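Local structure of arginine--tRNA ligase (Campylobacter jejuni, 3FNR) at residues 133-136 with 137-140; 148-151 with 152-155; 167-170 with 171-174; 181-185 with 186-190; 196-199 with 200-203. The protein catalyses the ATP-dependent attachment of L-arginine to tRNA(Arg), releasing AMP and diphosphate, as a monomeric class I aminoacyl-tRNA synthetase. The protein carries 1 engineered substitution. All coordinates share one frame; numbering follows the deposited sequence.

Contact 1. Residues 133-136 with 137-140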
loop_
_atom_site.group_PDB
_atom_site.type_symbol
_atom_site.label_atom_id
_atom_site.label_comp_id
_atom_site.label_asym_id
_atom_site.label_seq_id
_atom_site.Cartn_x
_atom_site.Cartn_y
_atom_site.Cartn_z
ATOM N N GLU A 133 6.253 16.486 -34.442
ATOM C CA GLU A 133 4.879 16.188 -33.997
ATOM C C GLU A 133 4.309 14.831 -34.427
ATOM O O GLU A 133 3.373 14.329 -33.800
ATOM C CB GLU A 133 3.914 17.294 -34.438
ATOM C CG GLU A 133 3.827 18.481 -33.491
ATOM C CD GLU A 133 2.553 19.294 -33.687
ATOM O OE1 GLU A 133 1.477 18.690 -33.903
ATOM O OE2 GLU A 133 2.626 20.540 -33.617
ATOM N N GLU A 134 4.865 14.249 -35.487
ATOM C CA GLU A 134 4.401 12.954 -35.986
ATOM C C GLU A 134 4.892 11.778 -35.145
ATOM O O GLU A 134 4.294 10.700 -35.170
ATOM C CB GLU A 134 4.752 12.764 -37.473
ATOM C CG GLU A 134 6.236 12.683 -37.797
ATOM C CD GLU A 134 6.505 12.715 -39.291
ATOM O OE1 GLU A 134 7.095 11.743 -39.815
ATOM O OE2 GLU A 134 6.121 13.711 -39.940
ATOM N N ASN A 135 5.976 11.990 -34.405
ATOM C CA ASN A 135 6.559 10.937 -33.579
ATOM C C ASN A 135 6.133 10.969 -32.104
ATOM O O ASN A 135 6.646 10.187 -31.300
ATOM C CB ASN A 135 8.086 10.935 -33.709
ATOM C CG ASN A 135 8.561 10.374 -35.041
ATOM O OD1 ASN A 135 8.195 9.264 -35.433
ATOM N ND2 ASN A 135 9.391 11.139 -35.738
ATOM N N ILE A 136 5.199 11.865 -31.764
ATOM C CA ILE A 136 4.676 11.982 -30.391
ATOM C C ILE A 136 4.159 10.661 -29.787
ATOM O O ILE A 136 4.594 10.310 -28.693
ATOM C CB ILE A 136 3.612 13.120 -30.229
ATOM C CG1 ILE A 136 4.219 14.489 -30.535
ATOM C CG2 ILE A 136 3.000 13.111 -28.820
ATOM C CD1 ILE A 136 3.199 15.608 -30.602
ATOM N N PRO A 137 3.258 9.921 -30.487
ATOM C CA PRO A 137 2.824 8.662 -29.862
ATOM C C PRO A 137 3.884 7.558 -29.816
ATOM O O PRO A 137 3.772 6.655 -28.991
ATOM C CB PRO A 137 1.627 8.225 -30.714
ATOM C CG PRO A 137 1.822 8.871 -32.017
ATOM C CD PRO A 137 2.574 10.147 -31.779
ATOM N N SER A 138 4.893 7.630 -30.681
ATOM C CA SER A 138 6.052 6.741 -30.573
ATOM C C SER A 138 6.895 7.104 -29.349
ATOM O O SER A 138 7.465 6.222 -28.693
ATOM C CB SER A 138 6.918 6.805 -31.835
ATOM O OG SER A 138 6.241 6.240 -32.942
ATOM N N LEU A 139 6.960 8.406 -29.059
ATOM C CA LEU A 139 7.701 8.945 -27.924
ATOM C C LEU A 139 6.959 8.622 -26.628
ATOM O O LEU A 139 7.573 8.196 -25.651
ATOM C CB LEU A 139 7.867 10.468 -28.067
ATOM C CG LEU A 139 9.169 11.194 -27.693
ATOM C CD1 LEU A 139 8.878 12.669 -27.467
ATOM C CD2 LEU A 139 9.885 10.604 -26.477
ATOM N N ALA A 140 5.640 8.826 -26.650
ATOM C CA ALA A 140 4.755 8.533 -25.527
ATOM C C ALA A 140 4.768 7.064 -25.106
ATOM O O ALA A 140 4.764 6.780 -23.914
ATOM C CB ALA A 140 3.348 8.984 -25.835
HETATM O O HOH W 1 4.582 8.235 -33.806
#

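Contact 2. Residues 148-151 with 152-155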
loop_
_atom_site.group_PDB
_atom_site.type_symbol
_atom_site.label_atom_id
_atom_site.label_comp_id
_atom_site.label_asym_id
_atom_site.label_seq_id
_atom_site.Cartn_x
_atom_site.Cartn_y
_atom_site.Cartn_z
ATOM N N LEU A 148 6.558 3.834 -16.021
ATOM C CA LEU A 148 6.094 2.640 -15.337
ATOM C C LEU A 148 7.245 1.961 -14.612
ATOM O O LEU A 148 7.050 1.383 -13.543
ATOM C CB LEU A 148 5.448 1.672 -16.327
ATOM C CG LEU A 148 4.311 0.796 -15.807
ATOM C CD1 LEU A 148 3.184 1.642 -15.234
ATOM C CD2 LEU A 148 3.796 -0.081 -16.927
ATOM N N VAL A 149 8.438 2.031 -15.201
ATOM C CA VAL A 149 9.662 1.572 -14.552
ATOM C C VAL A 149 9.937 2.447 -13.323
ATOM O O VAL A 149 10.257 1.919 -12.250
ATOM C CB VAL A 149 10.874 1.528 -15.544
ATOM C CG1 VAL A 149 12.218 1.564 -14.815
ATOM C CG2 VAL A 149 10.798 0.291 -16.427
ATOM N N LEU A 150 9.766 3.765 -13.483
ATOM C CA LEU A 150 9.933 4.734 -12.398
ATOM C C LEU A 150 8.947 4.503 -11.249
ATOM O O LEU A 150 9.342 4.501 -10.079
ATOM C CB LEU A 150 9.822 6.183 -12.906
ATOM C CG LEU A 150 10.068 7.287 -11.858
ATOM C CD1 LEU A 150 11.448 7.167 -11.182
ATOM C CD2 LEU A 150 9.906 8.680 -12.452
ATOM N N ILE A 151 7.674 4.313 -11.594
ATOM C CA ILE A 151 6.623 4.065 -10.616
ATOM C C ILE A 151 6.918 2.770 -9.852
ATOM O O ILE A 151 6.825 2.737 -8.625
ATOM C CB ILE A 151 5.241 4.033 -11.285
ATOM C CG1 ILE A 151 4.795 5.463 -11.622
ATOM C CG2 ILE A 151 4.201 3.338 -10.384
ATOM C CD1 ILE A 151 3.654 5.527 -12.639
ATOM N N LYS A 152 7.320 1.728 -10.571
ATOM C CA LYS A 152 7.697 0.467 -9.930
ATOM C C LYS A 152 8.810 0.635 -8.900
ATOM O O LYS A 152 8.731 0.065 -7.809
ATOM C CB LYS A 152 8.063 -0.592 -10.960
ATOM C CG LYS A 152 6.844 -1.247 -11.597
ATOM C CD LYS A 152 7.257 -2.226 -12.679
ATOM C CE LYS A 152 6.072 -2.649 -13.517
ATOM N NZ LYS A 152 6.428 -3.818 -14.374
ATOM N N GLN A 153 9.814 1.448 -9.218
ATOM C CA GLN A 153 10.899 1.677 -8.259
ATOM C C GLN A 153 10.542 2.649 -7.130
ATOM O O GLN A 153 11.068 2.520 -6.025
ATOM C CB GLN A 153 12.248 1.989 -8.942
ATOM C CG GLN A 153 12.262 3.166 -9.888
ATOM C CD GLN A 153 13.397 3.108 -10.910
ATOM O OE1 GLN A 153 13.851 4.139 -11.396
ATOM N NE2 GLN A 153 13.853 1.903 -11.238
ATOM N N ASN A 154 9.624 3.585 -7.405
ATOM C CA ASN A 154 8.990 4.417 -6.371
ATOM C C ASN A 154 8.339 3.537 -5.313
ATOM O O ASN A 154 8.494 3.773 -4.122
ATOM C CB ASN A 154 7.905 5.325 -6.961
ATOM C CG ASN A 154 8.450 6.563 -7.636
ATOM O OD1 ASN A 154 7.674 7.422 -8.063
ATOM N ND2 ASN A 154 9.773 6.676 -7.739
ATOM N N LEU A 155 7.625 2.512 -5.771
ATOM C CA LEU A 155 6.982 1.539 -4.906
ATOM C C LEU A 155 7.982 0.615 -4.214
ATOM O O LEU A 155 7.798 0.257 -3.056
ATOM C CB LEU A 155 5.980 0.704 -5.712
ATOM C CG LEU A 155 4.684 1.395 -6.147
ATOM C CD1 LEU A 155 3.905 0.521 -7.127
ATOM C CD2 LEU A 155 3.829 1.752 -4.935
#

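Contact 3. Residues 167-170 with 171-174. With SO4 (sulfate ion), chain E.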
loop_
_atom_site.group_PDB
_atom_site.type_symbol
_atom_site.label_atom_id
_atom_site.label_comp_id
_atom_site.label_asym_id
_atom_site.label_seq_id
_atom_site.Cartn_x
_atom_site.Cartn_y
_atom_site.Cartn_z
ATOM N N SER A 167 -2.822 -3.569 -18.845
ATOM C CA SER A 167 -2.938 -2.447 -19.767
ATOM C C SER A 167 -4.385 -2.151 -20.154
ATOM O O SER A 167 -5.157 -3.062 -20.436
ATOM C CB SER A 167 -2.100 -2.715 -21.020
ATOM O OG SER A 167 -2.307 -1.714 -22.002
ATOM N N GLU A 168 -4.728 -0.866 -20.155
ATOM C CA GLU A 168 -5.993 -0.352 -20.681
ATOM C C GLU A 168 -6.190 -0.776 -22.142
ATOM O O GLU A 168 -7.287 -1.185 -22.539
ATOM C CB GLU A 168 -6.016 1.181 -20.556
ATOM C CG GLU A 168 -7.244 1.883 -21.152
ATOM C CD GLU A 168 -7.278 3.383 -20.875
ATOM O OE1 GLU A 168 -8.391 3.961 -20.867
ATOM O OE2 GLU A 168 -6.202 3.992 -20.665
ATOM N N ARG A 169 -5.108 -0.707 -22.919
ATOM C CA ARG A 169 -5.112 -1.041 -24.345
ATOM C C ARG A 169 -5.534 -2.474 -24.660
ATOM O O ARG A 169 -6.053 -2.735 -25.739
ATOM C CB ARG A 169 -3.750 -0.737 -24.983
ATOM C CG ARG A 169 -3.515 0.741 -25.262
ATOM C CD ARG A 169 -2.532 0.946 -26.413
ATOM N NE ARG A 169 -1.139 1.047 -25.975
ATOM C CZ ARG A 169 -0.396 2.149 -26.061
ATOM N NH1 ARG A 169 -0.902 3.270 -26.566
ATOM N NH2 ARG A 169 0.860 2.135 -25.633
ATOM N N SER A 170 -5.334 -3.395 -23.721
ATOM C CA SER A 170 -5.742 -4.783 -23.926
ATOM C C SER A 170 -7.245 -5.027 -23.709
ATOM O O SER A 170 -7.703 -6.171 -23.783
ATOM C CB SER A 170 -4.902 -5.732 -23.062
ATOM O OG SER A 170 -5.335 -5.738 -21.715
ATOM N N TYR A 171 -7.998 -3.954 -23.463
ATOM C CA TYR A 171 -9.446 -4.027 -23.255
ATOM C C TYR A 171 -10.290 -3.338 -24.336
ATOM O O TYR A 171 -11.487 -3.102 -24.128
ATOM C CB TYR A 171 -9.811 -3.447 -21.885
ATOM C CG TYR A 171 -9.363 -4.304 -20.724
ATOM C CD1 TYR A 171 -8.197 -4.004 -20.027
ATOM C CD2 TYR A 171 -10.103 -5.425 -20.332
ATOM C CE1 TYR A 171 -7.773 -4.794 -18.953
ATOM C CE2 TYR A 171 -9.699 -6.215 -19.260
ATOM C CZ TYR A 171 -8.526 -5.892 -18.579
ATOM O OH TYR A 171 -8.104 -6.665 -17.528
ATOM N N TYR A 172 -9.680 -3.005 -25.475
ATOM C CA TYR A 172 -10.407 -2.371 -26.577
ATOM C C TYR A 172 -11.325 -3.362 -27.285
ATOM O O TYR A 172 -12.416 -3.005 -27.734
ATOM C CB TYR A 172 -9.446 -1.732 -27.581
ATOM C CG TYR A 172 -8.904 -0.374 -27.181
ATOM C CD1 TYR A 172 -7.682 0.076 -27.679
ATOM C CD2 TYR A 172 -9.608 0.458 -26.311
ATOM C CE1 TYR A 172 -7.178 1.318 -27.327
ATOM C CE2 TYR A 172 -9.110 1.700 -25.949
ATOM C CZ TYR A 172 -7.896 2.121 -26.461
ATOM O OH TYR A 172 -7.401 3.348 -26.113
ATOM N N ASP A 173 -10.874 -4.613 -27.365
ATOM C CA ASP A 173 -11.650 -5.699 -27.948
ATOM C C ASP A 173 -12.754 -6.205 -27.013
ATOM O O ASP A 173 -13.661 -6.902 -27.458
ATOM C CB ASP A 173 -10.727 -6.866 -28.319
ATOM C CG ASP A 173 -9.797 -6.542 -29.490
ATOM O OD1 ASP A 173 -10.210 -5.786 -30.401
ATOM O OD2 ASP A 173 -8.653 -7.059 -29.505
ATOM N N ALA A 174 -12.679 -5.851 -25.731
ATOM C CA ALA A 174 -13.575 -6.399 -24.705
ATOM C C ALA A 174 -14.840 -5.579 -24.462
ATOM O O ALA A 174 -15.705 -5.970 -23.670
ATOM C CB ALA A 174 -12.809 -6.599 -23.395
HETATM S S SO4 E . -4.510 3.585 -28.559
HETATM O O1 SO4 E . -4.841 2.765 -29.722
HETATM O O2 SO4 E . -3.058 3.676 -28.435
HETATM O O3 SO4 E . -5.083 4.922 -28.715
HETATM O O4 SO4 E . -5.063 2.968 -27.357
#

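Contact 4. Residues 181-185 with 186-190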
loop_
_atom_site.group_PDB
_atom_site.type_symbol
_atom_site.label_atom_id
_atom_site.label_comp_id
_atom_site.label_asym_id
_atom_site.label_seq_id
_atom_site.Cartn_x
_atom_site.Cartn_y
_atom_site.Cartn_z
ATOM N N SER A 181 -23.471 -8.094 -22.431
ATOM C CA SER A 181 -23.824 -8.618 -21.109
ATOM C C SER A 181 -24.733 -7.649 -20.362
ATOM O O SER A 181 -25.702 -8.068 -19.730
ATOM C CB SER A 181 -22.569 -8.941 -20.295
ATOM O OG SER A 181 -22.897 -9.416 -18.996
ATOM N N LEU A 182 -24.430 -6.358 -20.474
ATOM C CA LEU A 182 -25.279 -5.292 -19.943
ATOM C C LEU A 182 -26.695 -5.307 -20.532
ATOM O O LEU A 182 -27.666 -5.075 -19.810
ATOM C CB LEU A 182 -24.631 -3.929 -20.211
ATOM C CG LEU A 182 -23.962 -3.018 -19.171
ATOM C CD1 LEU A 182 -23.613 -3.679 -17.846
ATOM C CD2 LEU A 182 -22.745 -2.342 -19.782
ATOM N N LYS A 183 -26.808 -5.563 -21.838
ATOM C CA LYS A 183 -28.119 -5.633 -22.486
ATOM C C LYS A 183 -28.901 -6.875 -22.058
ATOM O O LYS A 183 -30.112 -6.808 -21.864
ATOM C CB LYS A 183 -28.017 -5.571 -24.013
ATOM C CG LYS A 183 -29.300 -5.076 -24.670
ATOM C CD LYS A 183 -29.463 -5.590 -26.081
ATOM C CE LYS A 183 -30.916 -5.469 -26.553
ATOM N NZ LYS A 183 -31.381 -4.051 -26.655
ATOM N N GLU A 184 -28.196 -7.993 -21.885
ATOM C CA GLU A 184 -28.794 -9.240 -21.400
ATOM C C GLU A 184 -29.420 -9.121 -19.998
ATOM O O GLU A 184 -30.229 -9.963 -19.608
ATOM C CB GLU A 184 -27.771 -10.384 -21.455
ATOM C CG GLU A 184 -27.510 -10.902 -22.879
ATOM C CD GLU A 184 -26.221 -11.721 -23.022
ATOM O OE1 GLU A 184 -25.663 -11.752 -24.152
ATOM O OE2 GLU A 184 -25.772 -12.330 -22.021
ATOM N N HIS A 185 -29.042 -8.074 -19.262
ATOM C CA HIS A 185 -29.603 -7.750 -17.940
ATOM C C HIS A 185 -30.407 -6.451 -17.971
ATOM O O HIS A 185 -30.774 -5.917 -16.915
ATOM C CB HIS A 185 -28.486 -7.638 -16.895
ATOM C CG HIS A 185 -27.738 -8.914 -16.677
ATOM N ND1 HIS A 185 -26.607 -9.248 -17.394
ATOM C CD2 HIS A 185 -27.964 -9.944 -15.828
ATOM C CE1 HIS A 185 -26.171 -10.432 -16.999
ATOM N NE2 HIS A 185 -26.974 -10.875 -16.047
ATOM N N LYS A 186 -30.659 -5.958 -19.186
ATOM C CA LYS A 186 -31.449 -4.747 -19.464
ATOM C C LYS A 186 -30.845 -3.484 -18.852
ATOM O O LYS A 186 -31.563 -2.582 -18.410
ATOM C CB LYS A 186 -32.922 -4.923 -19.052
ATOM C CG LYS A 186 -33.660 -6.051 -19.761
ATOM C CD LYS A 186 -34.996 -6.306 -19.089
ATOM C CE LYS A 186 -35.830 -7.349 -19.826
ATOM N NZ LYS A 186 -37.178 -7.523 -19.190
ATOM N N GLY A 187 -29.518 -3.418 -18.855
ATOM C CA GLY A 187 -28.806 -2.343 -18.194
ATOM C C GLY A 187 -28.457 -1.167 -19.066
ATOM O O GLY A 187 -27.976 -0.155 -18.568
ATOM N N ILE A 188 -28.681 -1.298 -20.370
ATOM C CA ILE A 188 -28.335 -0.227 -21.308
ATOM C C ILE A 188 -29.488 0.147 -22.219
ATOM O O ILE A 188 -30.364 -0.678 -22.490
ATOM C CB ILE A 188 -27.092 -0.551 -22.179
ATOM C CG1 ILE A 188 -27.269 -1.880 -22.927
ATOM C CG2 ILE A 188 -25.814 -0.501 -21.341
ATOM C CD1 ILE A 188 -26.265 -2.105 -24.036
ATOM N N TYR A 189 -29.472 1.398 -22.679
ATOM C CA TYR A 189 -30.472 1.919 -23.603
ATOM C C TYR A 189 -29.895 3.076 -24.406
ATOM O O TYR A 189 -28.967 3.742 -23.955
ATOM C CB TYR A 189 -31.725 2.379 -22.845
ATOM C CG TYR A 189 -31.512 3.545 -21.895
ATOM C CD1 TYR A 189 -31.613 4.865 -22.343
ATOM C CD2 TYR A 189 -31.233 3.330 -20.544
ATOM C CE1 TYR A 189 -31.422 5.937 -21.481
ATOM C CE2 TYR A 189 -31.047 4.400 -19.667
ATOM C CZ TYR A 189 -31.148 5.698 -20.147
ATOM O OH TYR A 189 -30.968 6.765 -19.303
ATOM N N GLU A 190 -30.470 3.330 -25.579
ATOM C CA GLU A 190 -30.076 4.461 -26.417
ATOM C C GLU A 190 -30.975 5.665 -26.151
ATOM O O GLU A 190 -32.196 5.524 -26.010
ATOM C CB GLU A 190 -30.114 4.079 -27.911
ATOM C CG GLU A 190 -29.580 5.151 -28.902
ATOM C CD GLU A 190 -30.614 6.225 -29.284
ATOM O OE1 GLU A 190 -30.210 7.366 -29.606
ATOM O OE2 GLU A 190 -31.831 5.938 -29.248
#

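Contact 5. Residues 196-199 with 200-203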
loop_
_atom_site.group_PDB
_atom_site.type_symbol
_atom_site.label_atom_id
_atom_site.label_comp_id
_atom_site.label_asym_id
_atom_site.label_seq_id
_atom_site.Cartn_x
_atom_site.Cartn_y
_atom_site.Cartn_z
ATOM N N TRP A 196 -26.518 4.658 -22.844
ATOM C CA TRP A 196 -26.514 4.974 -21.421
ATOM C C TRP A 196 -26.603 3.709 -20.578
ATOM O O TRP A 196 -27.189 2.725 -21.006
ATOM C CB TRP A 196 -27.719 5.855 -21.073
ATOM C CG TRP A 196 -27.738 7.208 -21.728
ATOM C CD1 TRP A 196 -28.030 7.485 -23.034
ATOM C CD2 TRP A 196 -27.482 8.472 -21.099
ATOM N NE1 TRP A 196 -27.956 8.839 -23.263
ATOM C CE2 TRP A 196 -27.623 9.470 -22.092
ATOM C CE3 TRP A 196 -27.145 8.859 -19.793
ATOM C CZ2 TRP A 196 -27.437 10.832 -21.823
ATOM C CZ3 TRP A 196 -26.961 10.218 -19.524
ATOM C CH2 TRP A 196 -27.110 11.187 -20.539
ATOM N N LEU A 197 -26.021 3.748 -19.380
ATOM C CA LEU A 197 -26.264 2.738 -18.348
ATOM C C LEU A 197 -27.419 3.198 -17.457
ATOM O O LEU A 197 -27.418 4.321 -16.961
ATOM C CB LEU A 197 -25.003 2.500 -17.501
ATOM C CG LEU A 197 -25.082 1.591 -16.262
ATOM C CD1 LEU A 197 -24.968 0.113 -16.611
ATOM C CD2 LEU A 197 -24.003 1.974 -15.271
ATOM N N ALA A 198 -28.390 2.317 -17.237
ATOM C CA ALA A 198 -29.576 2.633 -16.440
ATOM C C ALA A 198 -29.315 2.468 -14.945
ATOM O O ALA A 198 -30.025 1.733 -14.259
ATOM C CB ALA A 198 -30.746 1.759 -16.879
ATOM N N SER A 199 -28.307 3.177 -14.444
ATOM C CA SER A 199 -27.777 2.953 -13.095
ATOM C C SER A 199 -28.693 3.432 -11.976
ATOM O O SER A 199 -28.629 2.909 -10.858
ATOM C CB SER A 199 -26.379 3.567 -12.954
ATOM O OG SER A 199 -26.334 4.875 -13.497
ATOM N N SER A 200 -29.561 4.395 -12.282
ATOM C CA SER A 200 -30.562 4.872 -11.318
ATOM C C SER A 200 -31.652 3.835 -10.999
ATOM O O SER A 200 -32.387 3.986 -10.021
ATOM C CB SER A 200 -31.194 6.169 -11.805
ATOM O OG SER A 200 -31.889 5.947 -13.015
ATOM N N GLN A 201 -31.746 2.785 -11.818
ATOM C CA GLN A 201 -32.618 1.640 -11.538
ATOM C C GLN A 201 -31.999 0.714 -10.486
ATOM O O GLN A 201 -32.639 -0.238 -10.026
ATOM C CB GLN A 201 -32.916 0.847 -12.821
ATOM C CG GLN A 201 -33.649 1.640 -13.917
ATOM C CD GLN A 201 -34.056 0.784 -15.117
ATOM O OE1 GLN A 201 -34.012 -0.449 -15.067
ATOM N NE2 GLN A 201 -34.457 1.445 -16.204
ATOM N N LYS A 202 -30.749 1.002 -10.121
ATOM C CA LYS A 202 -29.980 0.218 -9.156
ATOM C C LYS A 202 -29.335 1.092 -8.068
ATOM O O LYS A 202 -28.290 0.739 -7.515
ATOM C CB LYS A 202 -28.906 -0.600 -9.883
ATOM C CG LYS A 202 -29.052 -2.114 -9.788
ATOM C CD LYS A 202 -29.952 -2.695 -10.860
ATOM C CE LYS A 202 -30.139 -4.188 -10.631
ATOM N NZ LYS A 202 -31.320 -4.740 -11.344
ATOM N N GLY A 203 -29.948 2.237 -7.777
ATOM C CA GLY A 203 -29.553 3.046 -6.626
ATOM C C GLY A 203 -28.544 4.159 -6.844
ATOM O O GLY A 203 -28.114 4.805 -5.888
#

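Contact 1. Residues 133-136 with 137-140
Residues 133-136 run directly into 137-140, and the carbonyls of Asn135 and Ile136 accept the first i to i+4 bonds of helix 136-157: Leu139 N to Asn135 O is 2.9 Å and Ala140 N to Ile136 O is 2.7 Å, the second being the straighter at hydrogen. The ring carbon CD of Pro137, next in the chain, comes 3.5 Å from Ile136 CB, while the same CD stands 3.8 Å from Glu134 O. Having no N-H, a proline in the first turn of a helix costs no backbone hydrogen bond. This is a helix N-terminus with Asn135 at the N-cap position, although its carboxamide makes no capping bond; ND2 instead turns back to the carbonyl of Phe130 in the preceding loop. The exposed side is tied by water. Water 1 donates to Glu134 O at 2.8 Å and is hydrogen-bonded to Ser138 OG at 2.7 Å, bridging the loop and the first turn. Ser138 OG lies beside its own backbone N and anti to the carbonyl carbon (chi1 -68°), which directs the hydroxyl back toward the start of the helix, and Ser138 CB rests 3.4 Å from Asn135 O. Ile136, Leu139 and Ala140 form the buried side and pack on helix 80-98: Ile136 meets Tyr84 and Leu88, Leu139 meets Ile90, and Ala140 meets Ile83. Leu139 also touches Phe131 of the loop.

Contact 2. Residues 148-151 with 152-155
Residues 148-151 and 152-155 are two successive turns of helix 136-157, joined by four i to i+4 backbone bonds: Asn154 N donates to Leu150 O at 2.8 Å, and Lys152, Gln153 and Leu155 N donate in the same way to the carbonyls of Leu148, Val149 and Ile151. Gln153 has CG wedged between its backbone N and carbonyl carbon (chi1 57°), which lays the extended chain against the preceding turn: CG is 3.2 Å from Leu150 O, and the amide reaches the side chains of Val149 and Leu150, with NE2 3.9 Å from Val149 CG1 and OE1 3.9 Å from Leu150 CD1. The same Leu150 CD1 meets Asn154 ND2, also at 3.9 Å, and thus touches both amides. On the neighbouring, buried side of the helix, Ile151 CG2 approaches Leu155 CD1 at 4.3 Å. Lys152 runs extended past Leu148 O, its CG 3.3 Å away, and its ammonium makes a cation-pi contact with Tyr165. Leu148 and Ile151 face strand 69-76. Leu150 and Asn154 touch Pro44, Ile151 and Leu155 touch Leu45, and buried Asn154 OD1 accepts a hydrogen bond from Leu45 N; this part of the helix therefore backs the HIGH motif, the ATP-binding signature of class I synthetases.

Contact 3. Residues 167-170 with 171-174
Tyr171 and Tyr172 both carry CG beside the backbone N and anti to the carbonyl carbon (chi1 -70° and -80°), which lays the first ring against Ser167 and Ser170 and the second alongside Arg169. The chain here is a short 3-10 turn following strand 165-167 of the Rossmann-type catalytic domain, closed by Tyr171 N to Glu168 O at 3.0 Å. The Tyr171 ring presents its edge to the turn: Glu168 O lies in its plane, and CD1 is 3.2 Å from Ser167 O. That carbonyl also receives the hydroxyl of Ser170, whose OG donates to it at 3.0 Å and stands 3.7 Å from Tyr171 CD1. At its far end Tyr171 OH is hydrogen-bonded to Asp229 of helix 219-231, while Ser167 OG pairs with Asp78. Tyr172 is deposited in two conformers, and all its contacts hold for the one described. In that conformer a face of its ring lies over Arg169 CA, which sits toward the rim, and Arg169 CG is 4.2 Å from Tyr172 CE1. The two side chains converge on a sulfate, probably from the crystallisation liquor, though the bond from Tyr172 OH to sulfate O4 is doubtful. Bent at chi3, Arg169 shares its guanidinium between two anions: NH2 forms a salt bridge with Asp141, and NH1 donates at the edge of the group to sulfate O2, 2.9 Å away.

Contact 4. Residues 181-185 with 186-190
Leu182 and Lys183 hold Ile188 from one side of the helix end. Ile188 CG2 is 3.8 Å from Leu182 CB and equally close to CG, while its CD1 lies 3.9 Å from Lys183 CB; in each pair the side chains cross at about a right angle. Ile188 can touch both because CG1 sits between its backbone N and carbonyl carbon (chi1 55°), sending the longer branch to Lys183 and leaving CG2 for Leu182. What brings the isoleucine round is a Schellman motif. Gly187 N donates to Leu182 O at 2.7 Å in a nearly straight bond (159°), and Lys186 N donates to Lys183 O at 2.9 Å. Lys186, with positive phi (61°), is the C-prime residue that reverses the chain, and its own side chain extends away from the turn. A CB at position 187 would point at Leu182 O with little room, which suits the glycine there. The imidazole of His185 adds a side-chain bond to the last turn: ND1 donates to Ser181 O at 2.8 Å, with the acceptor close to the ring plane, and the same carbonyl takes a weak bond from His185 N. Ile188, the residue after the C'' glycine, thus packs back on Leu182 at C3. Leu182 and Ser181 also rest on Leu260, and Leu182 on Phe259, beyond helix 250-258; the turn passes the chain from helix 175-184 into strand 188-191, at the margin of a small three-stranded antiparallel sheet.

Contact 5. Residues 196-199 with 200-203
The flat carboxamide of Gln201 lies over the methyl group of Ala198, whose CB faces one side of the amide and comes within 3.8 Å of NE2 and 3.9 Å of CD. Further back along the strand, the Trp196 indole meets the ring of Tyr189 with the planes nearly parallel, about 5° apart, and its NE1 donates to Gln191 O. The chain leaves antiparallel strand 194-197 through an inverse gamma turn centred on Ala198 and enters a short 3-10 turn. Two i to i+3 bonds build that turn, Gln201 N to Ala198 O at 3.2 Å and Lys202 N to Ser199 O at 2.9 Å. Gln201 reaches the Ala198 methyl with CG beside its backbone N (chi1 -61°) and an extended chain. The 3-10 turn itself places Gln201 CB 3.3 Å from Ala198 O. The serines turn their hydroxyls to the loop that leads to strand 208-211: buried Ser199 OG is hydrogen-bonded to Asp204 OD1 and Lys206 O, and Ser200 OG to Asp207. Ser199 and Lys202 also touch Ala255 of helix 250-258, which packs under the turn. Gly203 closes the segment at positive phi (93°), a conformation in which a side chain would strike the preceding carbonyl. Lys202 CB rests 3.7 Å from Ser199 O.

How the contacts relate
All five contacts are local and lie in the catalytic domain. Contacts 1 and 2 belong to helix 136-157, their centres about 22 Å apart: the first is its partly exposed, water-bridged start, the second a regular part nearer the centre of the molecule, partly buried, its inner side apolar with Asn154 beside the HIGH motif. Contact 3 is a surface loop where arginine and tyrosine meet a sulfate. Contacts 4 and 5, partly buried, share the small antiparallel sheet and touch directly, Gly187 O lying 2.8 Å from Ala198 N. Both are turns at element ends, but contact 4 closes a helix with hydrophobic packing, whereas contact 5 leaves a strand through a hydroxyl-rich 3-10 turn.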